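Local coordinates for thiamin pyrophosphokinase family protein (Enterococcus faecalis, PDB 3MEL) that probably transfers a pyrophosphate group from ATP to thiamine, making thiamine diphosphate, and binds magnesium and that product, at residues Ser2-Ala8 / Ala94-Gly100; Phe26-Asp30 / Asp79-Ala83. The contacts are given in a common frame with arbitrary orientation. Numbering follows the deposited sequence.

In the fold
The two contacts illustrate how the parallel half of a mixed alpha/beta sheet builds a phosphate site at the C-terminal ends of its strands. Their centres lie about 9 Å apart. Along the chain contact 2 is nested inside the loop closed by contact 1: strand 3-7 comes first, then strand 26-29, helix 79-90 and strand 95-99. In the sheet, strand 3-7 borders both 95-99 (contact 1) and 26-29 (contact 2), with probable hydrogen bonds of 2.8 Å between Leu5 O and Val27 N and between Val7 N and Val27 O. Helix 79-90 covers the face carrying Val4, Leu6 and Val27, and its first turn meets thiamine diphosphate beside magnesium-binding Asp30.

Contact 1. Residues Ser2-Ala8 / Ala94-Gly100; sequences SRVLLVA and AEMTIIG
Leu6 (chi1 m, chi2 p) lays its CD1 across two neighbours on the adjoining strand, 4.2 Å from Met96 CB and 4.3 Å from Ile98 CG1, in the parallel, Rossmann-like half of the mixed sheet. Strands 3-7 and 95-99 run in the same direction at 22°, 4.8 Å apart at closest approach, in extended conformation. The register is constant, Arg3 opposite Glu95 through Val7 opposite Ile99, with CA-CA distances of 4.7 to 5.2 Å. Val4 and Leu6 each hydrogen-bond through N to one residue and through O to the residue two further on: Val4 N to Glu95 O (3.3 Å), Thr97 N to Val4 O (3.0 Å), Leu6 N to Thr97 O (2.8 Å), Ile99 N to Leu6 O (3.0 Å). Glu95 N to Ser2 O (3.1 Å) starts the ladder; Arg3, Leu5 and Val7 bond the other way, toward strand 26-29.

On the face of Leu6, Val4 (t) sets CG2 3.5 Å from Ala94 CB and CB 3.8 Å from the SE of selenomethionine Met96, which also packs on Leu84 and Leu88 of helix 79-90. The other face carries Leu5 CD1, 4.2 Å from Ile99 CG2. At that face's N-terminal end Arg3 NE makes a long salt bridge (3.9 Å) to Glu95 OE1, while Glu95 OE2 pairs with Arg129. The strand ends lead toward the ligand: the Ala8 side chain is about 5 Å from thiamine diphosphate (nearest atoms), and Ala8 N donates to Ile99 O at 2.9 Å.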
loop_
_atom_site.group_PDB
_atom_site.type_symbol
_atom_site.label_atom_id
_atom_site.label_comp_id
_atom_site.label_asym_id
_atom_site.label_seq_id
_atom_site.Cartn_x
_atom_site.Cartn_y
_atom_site.Cartn_z
ATOM N N SER A 2 22.773 11.985 11.585
ATOM C CA SER A 2 21.671 12.201 12.518
ATOM C C SER A 2 20.467 11.371 12.115
ATOM O O SER A 2 20.201 11.204 10.943
ATOM C CB SER A 2 21.305 13.685 12.555
ATOM O OG SER A 2 21.426 14.252 11.262
ATOM N N ARG A 3 19.740 10.839 13.083
ATOM C CA ARG A 3 18.509 10.150 12.754
ATOM C C ARG A 3 17.350 10.687 13.567
ATOM O O ARG A 3 17.522 11.034 14.736
ATOM C CB ARG A 3 18.662 8.662 13.001
ATOM C CG ARG A 3 19.741 8.049 12.167
ATOM C CD ARG A 3 19.793 6.561 12.396
ATOM N NE ARG A 3 20.922 5.972 11.691
ATOM C CZ ARG A 3 22.090 5.700 12.257
ATOM N NH1 ARG A 3 22.278 5.955 13.548
ATOM N NH2 ARG A 3 23.064 5.166 11.534
ATOM N N VAL A 4 16.174 10.771 12.956
ATOM C CA VAL A 4 15.000 11.176 13.703
ATOM C C VAL A 4 13.958 10.098 13.598
ATOM O O VAL A 4 13.786 9.520 12.541
ATOM C CB VAL A 4 14.420 12.475 13.174
ATOM C CG1 VAL A 4 13.238 12.898 14.032
ATOM C CG2 VAL A 4 15.497 13.567 13.125
ATOM N N LEU A 5 13.264 9.817 14.691
ATOM C CA LEU A 5 12.232 8.779 14.688
ATOM C C LEU A 5 10.824 9.344 14.878
ATOM O O LEU A 5 10.578 10.020 15.865
ATOM C CB LEU A 5 12.497 7.773 15.798
ATOM C CG LEU A 5 11.445 6.678 15.888
ATOM C CD1 LEU A 5 11.631 5.695 14.752
ATOM C CD2 LEU A 5 11.529 5.960 17.205
ATOM N N LEU A 6 9.904 9.054 13.953
ATOM C CA LEU A 6 8.522 9.566 14.035
ATOM C C LEU A 6 7.507 8.453 14.298
ATOM O O LEU A 6 7.627 7.380 13.741
ATOM C CB LEU A 6 8.149 10.339 12.768
ATOM C CG LEU A 6 9.069 11.496 12.374
ATOM C CD1 LEU A 6 10.333 10.940 11.732
ATOM C CD2 LEU A 6 8.391 12.477 11.442
ATOM N N VAL A 7 6.512 8.702 15.145
ATOM C CA VAL A 7 5.581 7.644 15.550
ATOM C C VAL A 7 4.095 7.987 15.316
ATOM O O VAL A 7 3.491 8.759 16.052
ATOM C CB VAL A 7 5.803 7.253 17.025
ATOM C CG1 VAL A 7 4.995 6.036 17.381
ATOM C CG2 VAL A 7 7.291 7.015 17.293
ATOM N N ALA A 8 3.518 7.418 14.263
ATOM C CA ALA A 8 2.089 7.514 14.022
ATOM C C ALA A 8 1.341 6.629 15.012
ATOM O O ALA A 8 1.946 6.015 15.892
ATOM C CB ALA A 8 1.769 7.110 12.615
ATOM N N ALA A 94 18.766 15.029 8.617
ATOM C CA ALA A 94 18.604 13.786 9.347
ATOM C C ALA A 94 17.742 12.801 8.580
ATOM O O ALA A 94 16.847 13.190 7.819
ATOM C CB ALA A 94 17.998 14.054 10.722
ATOM N N GLU A 95 18.016 11.523 8.818
ATOM C CA GLU A 95 17.306 10.436 8.192
ATOM C C GLU A 95 16.015 10.105 8.923
ATOM O O GLU A 95 16.033 9.461 9.966
ATOM C CB GLU A 95 18.201 9.217 8.178
ATOM C CG GLU A 95 17.576 8.022 7.526
ATOM C CD GLU A 95 18.111 6.748 8.095
ATOM O OE1 GLU A 95 17.883 6.503 9.298
ATOM O OE2 GLU A 95 18.756 6.004 7.338
HETATM N N MSE A 96 14.892 10.514 8.339
HETATM C CA MSE A 96 13.573 10.358 8.945
HETATM C C MSE A 96 12.978 8.963 8.846
HETATM O O MSE A 96 12.678 8.467 7.770
HETATM C CB MSE A 96 12.636 11.347 8.293
HETATM C CG MSE A 96 13.253 12.717 8.199
HETATM SE SE MSE A 96 13.050 13.695 9.884
HETATM C CE MSE A 96 14.407 15.044 9.574
ATOM N N THR A 97 12.784 8.340 9.991
ATOM C CA THR A 97 12.215 7.010 10.048
ATOM C C THR A 97 10.802 7.116 10.573
ATOM O O THR A 97 10.572 7.584 11.687
ATOM C CB THR A 97 13.039 6.101 10.980
ATOM O OG1 THR A 97 14.387 6.021 10.499
ATOM C CG2 THR A 97 12.438 4.716 11.060
ATOM N N ILE A 98 9.846 6.687 9.767
ATOM C CA ILE A 98 8.458 6.776 10.174
ATOM C C ILE A 98 7.903 5.416 10.501
ATOM O O ILE A 98 7.735 4.586 9.624
ATOM C CB ILE A 98 7.595 7.427 9.091
ATOM C CG1 ILE A 98 8.146 8.808 8.736
ATOM C CG2 ILE A 98 6.153 7.545 9.560
ATOM C CD1 ILE A 98 7.244 9.578 7.776
ATOM N N ILE A 99 7.612 5.181 11.768
ATOM C CA ILE A 99 6.952 3.948 12.146
ATOM C C ILE A 99 5.527 4.208 12.657
ATOM O O ILE A 99 5.171 5.339 12.991
ATOM C CB ILE A 99 7.758 3.169 13.192
ATOM C CG1 ILE A 99 7.689 3.867 14.552
ATOM C CG2 ILE A 99 9.196 2.986 12.714
ATOM C CD1 ILE A 99 8.154 3.025 15.710
ATOM N N GLY A 100 4.714 3.153 12.684
ATOM C CA GLY A 100 3.381 3.210 13.236
ATOM C C GLY A 100 2.402 3.739 12.236
ATOM O O GLY A 100 1.268 4.038 12.590
#

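Contact 2. Residues Phe26-Asp30 / Asp79-Ala83; sequences FVGID and DTQLA. With TPP (thiamine diphosphate), chain E.
Three kinds of interaction make up this strand-to-helix junction: apolar and van der Waals contacts, a cluster of acidic groups, and hydrogen bonds to the diphosphate. It is an example of a helix N-terminus meeting the end of a parallel strand in an alpha/beta fold. Strand 26-29 and the opening turn of helix 79-90 run nearly antiparallel, at 154°, with axes 9.0 Å apart; Ala83 N donates a hydrogen bond to Asp79 O at 2.9 Å within the helix.

The apolar pairs meet at Ala83 CB, which lies 3.8 Å from Ile29 CG1 and 4.4 Å from Val27 CG1; Ala83 also rests on Val47 of the next strand. Ile29 (m, t) makes van der Waals contacts with the first helix residues too, CG2 at 3.6 Å from Asp79 CB and CD1 at 3.7 Å from Thr80 OG1.

The acidic part lies just past the strand, where Asp30 takes phi/psi of 50°/-122°. Its OD1 is 2.6 Å from Asp79 OD2 and accepts a hydrogen bond from Phe50 N. Asp30 and Asp49 bind magnesium here, and Asp79 is a further magnesium-binding residue.

At the helix start, Asp79 N donates to TPP O3A at 3.1 Å, while Thr80 (chi1 m) reaches TPP O1B through both N (3.1 Å) and OG1 (2.8 Å). Magnesium-binding carboxylates thus sit beside amides that hold the diphosphate, consistent with metal and helix N-terminus sharing the negative charge of one site.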
loop_
_atom_site.group_PDB
_atom_site.type_symbol
_atom_site.label_atom_id
_atom_site.label_comp_id
_atom_site.label_asym_id
_atom_site.label_seq_id
_atom_site.Cartn_x
_atom_site.Cartn_y
_atom_site.Cartn_z
ATOM N N PHE A 26 12.933 12.337 19.071
ATOM C CA PHE A 26 11.751 11.491 18.986
ATOM C C PHE A 26 10.492 12.319 18.773
ATOM O O PHE A 26 10.226 13.264 19.516
ATOM C CB PHE A 26 11.610 10.624 20.237
ATOM C CG PHE A 26 12.700 9.603 20.396
ATOM C CD1 PHE A 26 12.410 8.254 20.411
ATOM C CD2 PHE A 26 14.026 9.993 20.545
ATOM C CE1 PHE A 26 13.412 7.305 20.579
ATOM C CE2 PHE A 26 15.029 9.053 20.709
ATOM C CZ PHE A 26 14.716 7.704 20.717
ATOM N N VAL A 27 9.716 11.939 17.757
ATOM C CA VAL A 27 8.553 12.698 17.312
ATOM C C VAL A 27 7.285 11.862 17.413
ATOM O O VAL A 27 7.194 10.802 16.824
ATOM C CB VAL A 27 8.728 13.170 15.863
ATOM C CG1 VAL A 27 7.576 14.084 15.449
ATOM C CG2 VAL A 27 10.031 13.899 15.709
ATOM N N GLY A 28 6.312 12.347 18.175
ATOM C CA GLY A 28 5.037 11.679 18.298
ATOM C C GLY A 28 4.063 12.309 17.327
ATOM O O GLY A 28 4.094 13.515 17.088
ATOM N N ILE A 29 3.202 11.491 16.744
ATOM C CA ILE A 29 2.163 11.990 15.861
ATOM C C ILE A 29 0.820 11.555 16.416
ATOM O O ILE A 29 0.526 10.362 16.474
ATOM C CB ILE A 29 2.342 11.446 14.445
ATOM C CG1 ILE A 29 3.746 11.787 13.926
ATOM C CG2 ILE A 29 1.284 12.003 13.544
ATOM C CD1 ILE A 29 4.075 11.198 12.573
ATOM N N ASP A 30 0.015 12.520 16.856
ATOM C CA ASP A 30 -1.288 12.207 17.429
ATOM C C ASP A 30 -1.135 11.117 18.484
ATOM O O ASP A 30 -0.390 11.262 19.440
ATOM C CB ASP A 30 -2.268 11.728 16.347
ATOM C CG ASP A 30 -3.331 12.747 16.020
ATOM O OD1 ASP A 30 -3.124 13.942 16.292
ATOM O OD2 ASP A 30 -4.380 12.358 15.473
ATOM N N ASP A 79 -1.701 14.649 9.663
ATOM C CA ASP A 79 -0.816 14.839 10.817
ATOM C C ASP A 79 0.624 14.444 10.501
ATOM O O ASP A 79 1.562 15.136 10.879
ATOM C CB ASP A 79 -1.318 14.060 12.030
ATOM C CG ASP A 79 -2.402 14.805 12.792
ATOM O OD1 ASP A 79 -2.610 16.004 12.515
ATOM O OD2 ASP A 79 -3.042 14.191 13.672
ATOM N N THR A 80 0.779 13.336 9.780
ATOM C CA THR A 80 2.088 12.835 9.378
ATOM C C THR A 80 2.785 13.733 8.353
ATOM O O THR A 80 3.981 13.918 8.420
ATOM C CB THR A 80 1.997 11.380 8.864
ATOM O OG1 THR A 80 1.633 10.507 9.939
ATOM C CG2 THR A 80 3.321 10.916 8.302
ATOM N N GLN A 81 2.060 14.308 7.408
ATOM C CA GLN A 81 2.711 15.264 6.511
ATOM C C GLN A 81 3.261 16.442 7.301
ATOM O O GLN A 81 4.389 16.887 7.085
ATOM C CB GLN A 81 1.767 15.762 5.421
ATOM C CG GLN A 81 1.606 14.801 4.262
ATOM C CD GLN A 81 0.449 15.178 3.353
ATOM O OE1 GLN A 81 -0.661 15.461 3.818
ATOM N NE2 GLN A 81 0.700 15.185 2.050
ATOM N N LEU A 82 2.454 16.930 8.234
ATOM C CA LEU A 82 2.824 18.074 9.050
ATOM C C LEU A 82 4.061 17.801 9.911
ATOM O O LEU A 82 5.043 18.561 9.871
ATOM C CB LEU A 82 1.652 18.487 9.936
ATOM C CG LEU A 82 1.966 19.742 10.748
ATOM C CD1 LEU A 82 2.442 20.862 9.825
ATOM C CD2 LEU A 82 0.773 20.158 11.566
ATOM N N ALA A 83 3.998 16.712 10.681
ATOM C CA ALA A 83 5.093 16.296 11.549
ATOM C C ALA A 83 6.387 16.123 10.778
ATOM O O ALA A 83 7.428 16.543 11.240
ATOM C CB ALA A 83 4.742 15.037 12.289
HETATM N "N1'" TPP E . -9.684 15.753 -0.497
HETATM C "C2'" TPP E . -9.658 17.195 -0.825
HETATM C CM2 TPP E . -9.301 17.450 -2.303
HETATM N "N3'" TPP E . -8.927 17.991 0.166
HETATM C "C4'" TPP E . -9.237 17.740 1.594
HETATM N "N4'" TPP E . -8.381 18.573 2.448
HETATM C "C5'" TPP E . -9.057 16.202 1.881
HETATM C "C6'" TPP E . -9.984 15.461 0.905
HETATM C "C7'" TPP E . -9.370 15.866 3.368
HETATM N N3 TPP E . -8.291 16.347 4.287
HETATM C C2 TPP E . -6.924 16.356 3.747
HETATM S S1 TPP E . -5.929 15.250 4.790
HETATM C C5 TPP E . -7.186 15.007 6.095
HETATM C C4 TPP E . -8.364 15.938 5.748
HETATM C CM4 TPP E . -9.703 15.315 6.131
HETATM C C6 TPP E . -6.703 15.029 7.546
HETATM C C7 TPP E . -6.458 13.614 8.101
HETATM O O7 TPP E . -5.319 13.665 8.944
HETATM P PA TPP E . -4.893 12.569 10.019
HETATM O O1A TPP E . -5.654 11.341 9.381
HETATM O O2A TPP E . -4.946 12.877 11.456
HETATM O O3A TPP E . -3.372 12.102 10.037
HETATM P PB TPP E . -2.612 10.735 10.264
HETATM O O1B TPP E . -1.159 10.939 9.707
HETATM O O2B TPP E . -2.231 10.769 11.801
HETATM O O3B TPP E . -3.356 9.481 10.038
#